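PDB 3DTY: oxidoreductase, Gfo/Idh/MocA family from Pseudomonas syringae pv. tomato, which probably catalyses an NAD(P)-dependent oxidation or reduction, as a Gfo/Idh/MocA-family oxidoreductase whose substrate is not assigned, and binds magnesium. Local coordinates for residues E123-L128 against E369-V374; E130-H133 against I138-V141. All coordinates share one frame; numbering follows the deposited sequence.

Contact 1 of 2, residues E123-L128 against E369-V374; sequences EQAENL and EGVRWV. With MG (magnesium ion), chain F.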
loop_
_atom_site.group_PDB
_atom_site.type_symbol
_atom_site.label_atom_id
_atom_site.label_comp_id
_atom_site.label_asym_id
_atom_site.label_seq_id
_atom_site.Cartn_x
_atom_site.Cartn_y
_atom_site.Cartn_z
ATOM N N GLU A 123 -28.608 -23.157 -23.568
ATOM C CA GLU A 123 -29.191 -23.611 -24.833
ATOM C C GLU A 123 -29.050 -22.522 -25.901
ATOM O O GLU A 123 -28.696 -22.814 -27.045
ATOM C CB GLU A 123 -30.670 -23.986 -24.635
ATOM C CG GLU A 123 -31.373 -24.590 -25.858
ATOM C CD GLU A 123 -31.795 -23.541 -26.878
ATOM O OE1 GLU A 123 -32.272 -22.466 -26.460
ATOM O OE2 GLU A 123 -31.668 -23.793 -28.098
ATOM N N GLN A 124 -29.332 -21.274 -25.530
ATOM C CA GLN A 124 -29.193 -20.168 -26.470
ATOM C C GLN A 124 -27.711 -20.044 -26.820
ATOM O O GLN A 124 -27.353 -19.914 -27.988
ATOM C CB GLN A 124 -29.692 -18.852 -25.856
ATOM C CG GLN A 124 -31.171 -18.838 -25.531
ATOM C CD GLN A 124 -31.600 -17.578 -24.801
ATOM O OE1 GLN A 124 -30.839 -17.009 -24.016
ATOM N NE2 GLN A 124 -32.829 -17.148 -25.041
ATOM N N ALA A 125 -26.853 -20.098 -25.803
ATOM C CA ALA A 125 -25.410 -19.998 -26.021
ATOM C C ALA A 125 -24.918 -21.039 -27.030
ATOM O O ALA A 125 -24.142 -20.718 -27.935
ATOM C CB ALA A 125 -24.679 -20.174 -24.712
ATOM N N GLU A 126 -25.365 -22.282 -26.871
ATOM C CA GLU A 126 -24.967 -23.361 -27.772
ATOM C C GLU A 126 -25.482 -23.110 -29.186
ATOM O O GLU A 126 -24.868 -23.551 -30.158
ATOM C CB GLU A 126 -25.490 -24.708 -27.261
ATOM C CG GLU A 126 -25.010 -25.065 -25.868
ATOM C CD GLU A 126 -23.594 -25.599 -25.844
ATOM O OE1 GLU A 126 -22.844 -25.369 -26.815
ATOM O OE2 GLU A 126 -23.226 -26.246 -24.840
ATOM N N ASN A 127 -26.608 -22.404 -29.300
ATOM C CA ASN A 127 -27.176 -22.082 -30.612
ATOM C C ASN A 127 -26.278 -21.088 -31.341
ATOM O O ASN A 127 -26.027 -21.227 -32.539
ATOM C CB ASN A 127 -28.574 -21.463 -30.492
ATOM C CG ASN A 127 -29.609 -22.441 -29.986
ATOM O OD1 ASN A 127 -29.392 -23.650 -29.997
ATOM N ND2 ASN A 127 -30.755 -21.920 -29.554
ATOM N N LEU A 128 -25.807 -20.078 -30.615
ATOM C CA LEU A 128 -24.939 -19.066 -31.200
ATOM C C LEU A 128 -23.616 -19.705 -31.621
ATOM O O LEU A 128 -23.070 -19.388 -32.681
ATOM C CB LEU A 128 -24.707 -17.935 -30.193
ATOM C CG LEU A 128 -25.968 -17.188 -29.729
ATOM C CD1 LEU A 128 -25.597 -16.086 -28.744
ATOM C CD2 LEU A 128 -26.671 -16.588 -30.937
ATOM N N GLU A 369 -19.151 -20.545 -21.868
ATOM C CA GLU A 369 -18.798 -20.876 -20.490
ATOM C C GLU A 369 -19.229 -19.828 -19.473
ATOM O O GLU A 369 -19.539 -20.157 -18.333
ATOM C CB GLU A 369 -17.294 -21.134 -20.376
ATOM C CG GLU A 369 -16.819 -22.377 -21.121
ATOM C CD GLU A 369 -17.742 -23.584 -20.921
ATOM O OE1 GLU A 369 -18.267 -23.762 -19.801
ATOM O OE2 GLU A 369 -17.935 -24.363 -21.880
ATOM N N GLY A 370 -19.238 -18.564 -19.879
ATOM C CA GLY A 370 -19.653 -17.510 -18.971
ATOM C C GLY A 370 -21.130 -17.664 -18.652
ATOM O O GLY A 370 -21.577 -17.415 -17.533
ATOM N N VAL A 371 -21.894 -18.070 -19.657
ATOM C CA VAL A 371 -23.324 -18.289 -19.491
ATOM C C VAL A 371 -23.522 -19.555 -18.664
ATOM O O VAL A 371 -24.333 -19.579 -17.749
ATOM C CB VAL A 371 -24.022 -18.462 -20.860
ATOM C CG1 VAL A 371 -25.477 -18.845 -20.661
ATOM C CG2 VAL A 371 -23.914 -17.164 -21.667
ATOM N N ARG A 372 -22.771 -20.605 -18.982
ATOM C CA ARG A 372 -22.896 -21.859 -18.247
ATOM C C ARG A 372 -22.591 -21.660 -16.765
ATOM O O ARG A 372 -23.350 -22.105 -15.913
ATOM C CB ARG A 372 -21.949 -22.931 -18.804
ATOM C CG ARG A 372 -22.239 -24.331 -18.251
ATOM C CD ARG A 372 -21.157 -25.334 -18.612
ATOM N NE ARG A 372 -20.818 -25.311 -20.034
ATOM C CZ ARG A 372 -21.617 -25.734 -21.009
ATOM N NH1 ARG A 372 -22.818 -26.222 -20.733
ATOM N NH2 ARG A 372 -21.207 -25.670 -22.264
ATOM N N TRP A 373 -21.482 -20.991 -16.464
ATOM C CA TRP A 373 -21.097 -20.763 -15.076
ATOM C C TRP A 373 -22.226 -20.095 -14.292
ATOM O O TRP A 373 -22.546 -20.510 -13.186
ATOM C CB TRP A 373 -19.840 -19.896 -14.989
ATOM C CG TRP A 373 -19.346 -19.718 -13.585
ATOM C CD1 TRP A 373 -18.669 -20.636 -12.825
ATOM C CD2 TRP A 373 -19.508 -18.555 -12.760
ATOM N NE1 TRP A 373 -18.400 -20.111 -11.581
ATOM C CE2 TRP A 373 -18.903 -18.837 -11.516
ATOM C CE3 TRP A 373 -20.105 -17.301 -12.954
ATOM C CZ2 TRP A 373 -18.874 -17.908 -10.468
ATOM C CZ3 TRP A 373 -20.076 -16.376 -11.907
ATOM C CH2 TRP A 373 -19.464 -16.689 -10.681
ATOM N N VAL A 374 -22.827 -19.061 -14.868
ATOM C CA VAL A 374 -23.919 -18.374 -14.193
ATOM C C VAL A 374 -25.119 -19.307 -14.017
ATOM O O VAL A 374 -25.736 -19.336 -12.952
ATOM C CB VAL A 374 -24.342 -17.114 -14.980
ATOM C CG1 VAL A 374 -25.671 -16.576 -14.453
ATOM C CG2 VAL A 374 -23.256 -16.046 -14.853
HETATM MG MG MG F . -30.856 -25.189 -29.415
HETATM O O HOH W 1 -28.974 -25.515 -28.502
HETATM O O HOH W 2 -29.477 -26.428 -30.756
HETATM O O HOH W 3 -31.474 -26.869 -28.834
HETATM O O HOH W 4 -31.993 -24.783 -30.919
#

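Contact 2 of 2, residues E130-H133 against I138-V141; sequences ELSH and IVGV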
loop_
_atom_site.group_PDB
_atom_site.type_symbol
_atom_site.label_atom_id
_atom_site.label_comp_id
_atom_site.label_asym_id
_atom_site.label_seq_id
_atom_site.Cartn_x
_atom_site.Cartn_y
_atom_site.Cartn_z
ATOM N N GLU A 130 -23.189 -22.824 -32.487
ATOM C CA GLU A 130 -23.496 -23.616 -33.677
ATOM C C GLU A 130 -23.489 -22.705 -34.914
ATOM O O GLU A 130 -22.843 -23.009 -35.923
ATOM C CB GLU A 130 -24.874 -24.278 -33.535
ATOM C CG GLU A 130 -24.897 -25.589 -32.744
ATOM C CD GLU A 130 -26.278 -25.915 -32.155
ATOM O OE1 GLU A 130 -27.307 -25.613 -32.804
ATOM O OE2 GLU A 130 -26.331 -26.484 -31.039
ATOM N N LEU A 131 -24.205 -21.589 -34.828
ATOM C CA LEU A 131 -24.282 -20.633 -35.935
ATOM C C LEU A 131 -22.923 -20.026 -36.259
ATOM O O LEU A 131 -22.601 -19.774 -37.425
ATOM C CB LEU A 131 -25.255 -19.512 -35.596
ATOM C CG LEU A 131 -26.732 -19.904 -35.570
ATOM C CD1 LEU A 131 -27.530 -18.768 -34.961
ATOM C CD2 LEU A 131 -27.222 -20.216 -36.985
ATOM N N SER A 132 -22.131 -19.785 -35.220
ATOM C CA SER A 132 -20.809 -19.210 -35.402
ATOM C C SER A 132 -19.946 -20.130 -36.259
ATOM O O SER A 132 -19.260 -19.678 -37.172
ATOM C CB SER A 132 -20.134 -18.984 -34.048
ATOM O OG SER A 132 -18.855 -18.405 -34.230
ATOM N N HIS A 133 -19.985 -21.425 -35.969
ATOM C CA HIS A 133 -19.192 -22.368 -36.740
ATOM C C HIS A 133 -19.765 -22.514 -38.149
ATOM O O HIS A 133 -19.023 -22.565 -39.126
ATOM C CB HIS A 133 -19.148 -23.735 -36.042
ATOM C CG HIS A 133 -18.441 -23.717 -34.720
ATOM N ND1 HIS A 133 -17.224 -23.100 -34.535
ATOM C CD2 HIS A 133 -18.773 -24.258 -33.523
ATOM C CE1 HIS A 133 -16.837 -23.258 -33.280
ATOM N NE2 HIS A 133 -17.758 -23.957 -32.646
ATOM N N ILE A 138 -16.654 -14.964 -36.078
ATOM C CA ILE A 138 -16.355 -14.976 -34.651
ATOM C C ILE A 138 -17.414 -14.258 -33.824
ATOM O O ILE A 138 -18.232 -13.488 -34.344
ATOM C CB ILE A 138 -14.982 -14.311 -34.318
ATOM C CG1 ILE A 138 -15.121 -12.786 -34.318
ATOM C CG2 ILE A 138 -13.926 -14.723 -35.334
ATOM C CD1 ILE A 138 -14.001 -12.071 -33.563
ATOM N N VAL A 139 -17.383 -14.535 -32.525
ATOM C CA VAL A 139 -18.271 -13.912 -31.559
ATOM C C VAL A 139 -17.413 -13.568 -30.350
ATOM O O VAL A 139 -17.197 -14.397 -29.464
ATOM C CB VAL A 139 -19.412 -14.849 -31.113
ATOM C CG1 VAL A 139 -20.224 -14.178 -30.020
ATOM C CG2 VAL A 139 -20.317 -15.184 -32.300
ATOM N N GLY A 140 -16.889 -12.350 -30.335
ATOM C CA GLY A 140 -16.077 -11.932 -29.213
ATOM C C GLY A 140 -16.990 -11.414 -28.121
ATOM O O GLY A 140 -18.054 -10.871 -28.412
ATOM N N VAL A 141 -16.585 -11.607 -26.870
ATOM C CA VAL A 141 -17.355 -11.149 -25.720
ATOM C C VAL A 141 -16.416 -10.232 -24.939
ATOM O O VAL A 141 -15.236 -10.544 -24.768
ATOM C CB VAL A 141 -17.794 -12.325 -24.838
ATOM C CG1 VAL A 141 -18.655 -11.816 -23.688
ATOM C CG2 VAL A 141 -18.563 -13.345 -25.681
#

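Contact 1 of 2, residues E123-L128 against E369-V374
An interdomain helix pair, with a magnesium site on one of its helices, brings Ala125 and Glu126 of the Rossmann domain against Val371 and Arg372 of the C-terminal alpha/beta domain. The case illustrates how two helix segments from different domains can pair through a single apolar touch and a single salt bridge. The two segments come nearest at Ala125 and Val371, whose CA atoms are 7.1 Å apart; each side chain sets out toward the other segment, and Ala125 CB lies 4.3 Å from Val371 CB. Arg372 runs out with CG anti to the backbone N (chi1 -169°) and bends at chi3, bringing NH2 within 3.3 Å of Glu126 OE2. The pair is a salt bridge whose hydrogen bond is long and weak but nearly straight, at 168°. The carboxylate oxygen meets the guanidinium edge in its plane, although the two flat groups are turned 52° apart. One turn back on its own helix, Glu369 OE1 takes the NE of Arg372 at 3.0 Å, close to the guanidinium plane. Tyr390 OH also bonds that oxygen, while Glu126 OE1 forms a salt bridge with Arg129, its stronger partner. On a different side of helix 122-134, Glu123 OE2 (2.1 Å) and Asn127 OD1 (2.2 Å) bind the magnesium, with four waters. One water also donates to Glu123 O, and Tyr99 OH is a partner of Asn127 ND2. Arg372 is thus shared between two carboxylates, probably easing their repulsion, while the magnesium, whose six ligands all come from helix 122-134 and water, would probably polarise the Glu123 carboxylate and the Asn127 amide.

Contact 2 of 2, residues E130-H133 against I138-V141
Ser132, in the last turn of helix 122-134, and Ile138, just ahead of strand 139-141, bring the two backbones closest, with their CA atoms 6.2 Å apart. From there the strand carries the chain away from the helix, so the meeting is confined to Ser132, Ile138 and the first strand residue, Val139. Such a contact is a compact example of a serine buried where a helix meets a strand, with its hydroxyl bonded locally. The side chain of Ser132 points at the strand, its OG anti to the backbone N (chi1 -179°). The hydroxyl stands 4.3 Å from Ile138 CA and 4.0 Å from Val139 CG2, both van der Waals approaches. Its polar need is met in the turn itself, where OG is hydrogen-bonded to the carbonyl O of Arg137. These segments form the closing half of a beta-alpha-beta crossover in the Rossmann fold: strand 111-114 leads into the helix, and strand 139-141 then lies parallel to strand 111-114, at one edge of the five-stranded sheet within this chain. Backbone hydrogen bonds join Ile138 with Val112, and Gly140 with both Val112 and Cys114. Val139 faces the helix, and one branch does the touching: CG2, anti to its own carbonyl carbon, also lies 4.2 Å from Ser132 CB. The same side chain packs on Leu106 of helix 98-107 and on Leu118. Ile138 behaves differently: its backbone meets the serine, whereas its CB is directed away from helix 122-134 and its side chain rests on Ala344, Met345 and Thr348 of helix 330-349.

Followed from the N terminus, the chain passes through four strands of the Rossmann sheet before entering helix 122-134, which supplies one side of both contacts. Contact 2 closes first, a short loop of four residues that brings the later turns of this helix back to the next strand, within one domain. Contact 1 starts earlier on the same helix and closes only 240 residues later, after all but the last strand of the large mixed sheet has been laid down, so the small loop lies wholly within the great one. The centres of the two contacts are about 12 Å apart. One helix is thereby tied both to its own sheet and to helix 364-382 of the other domain.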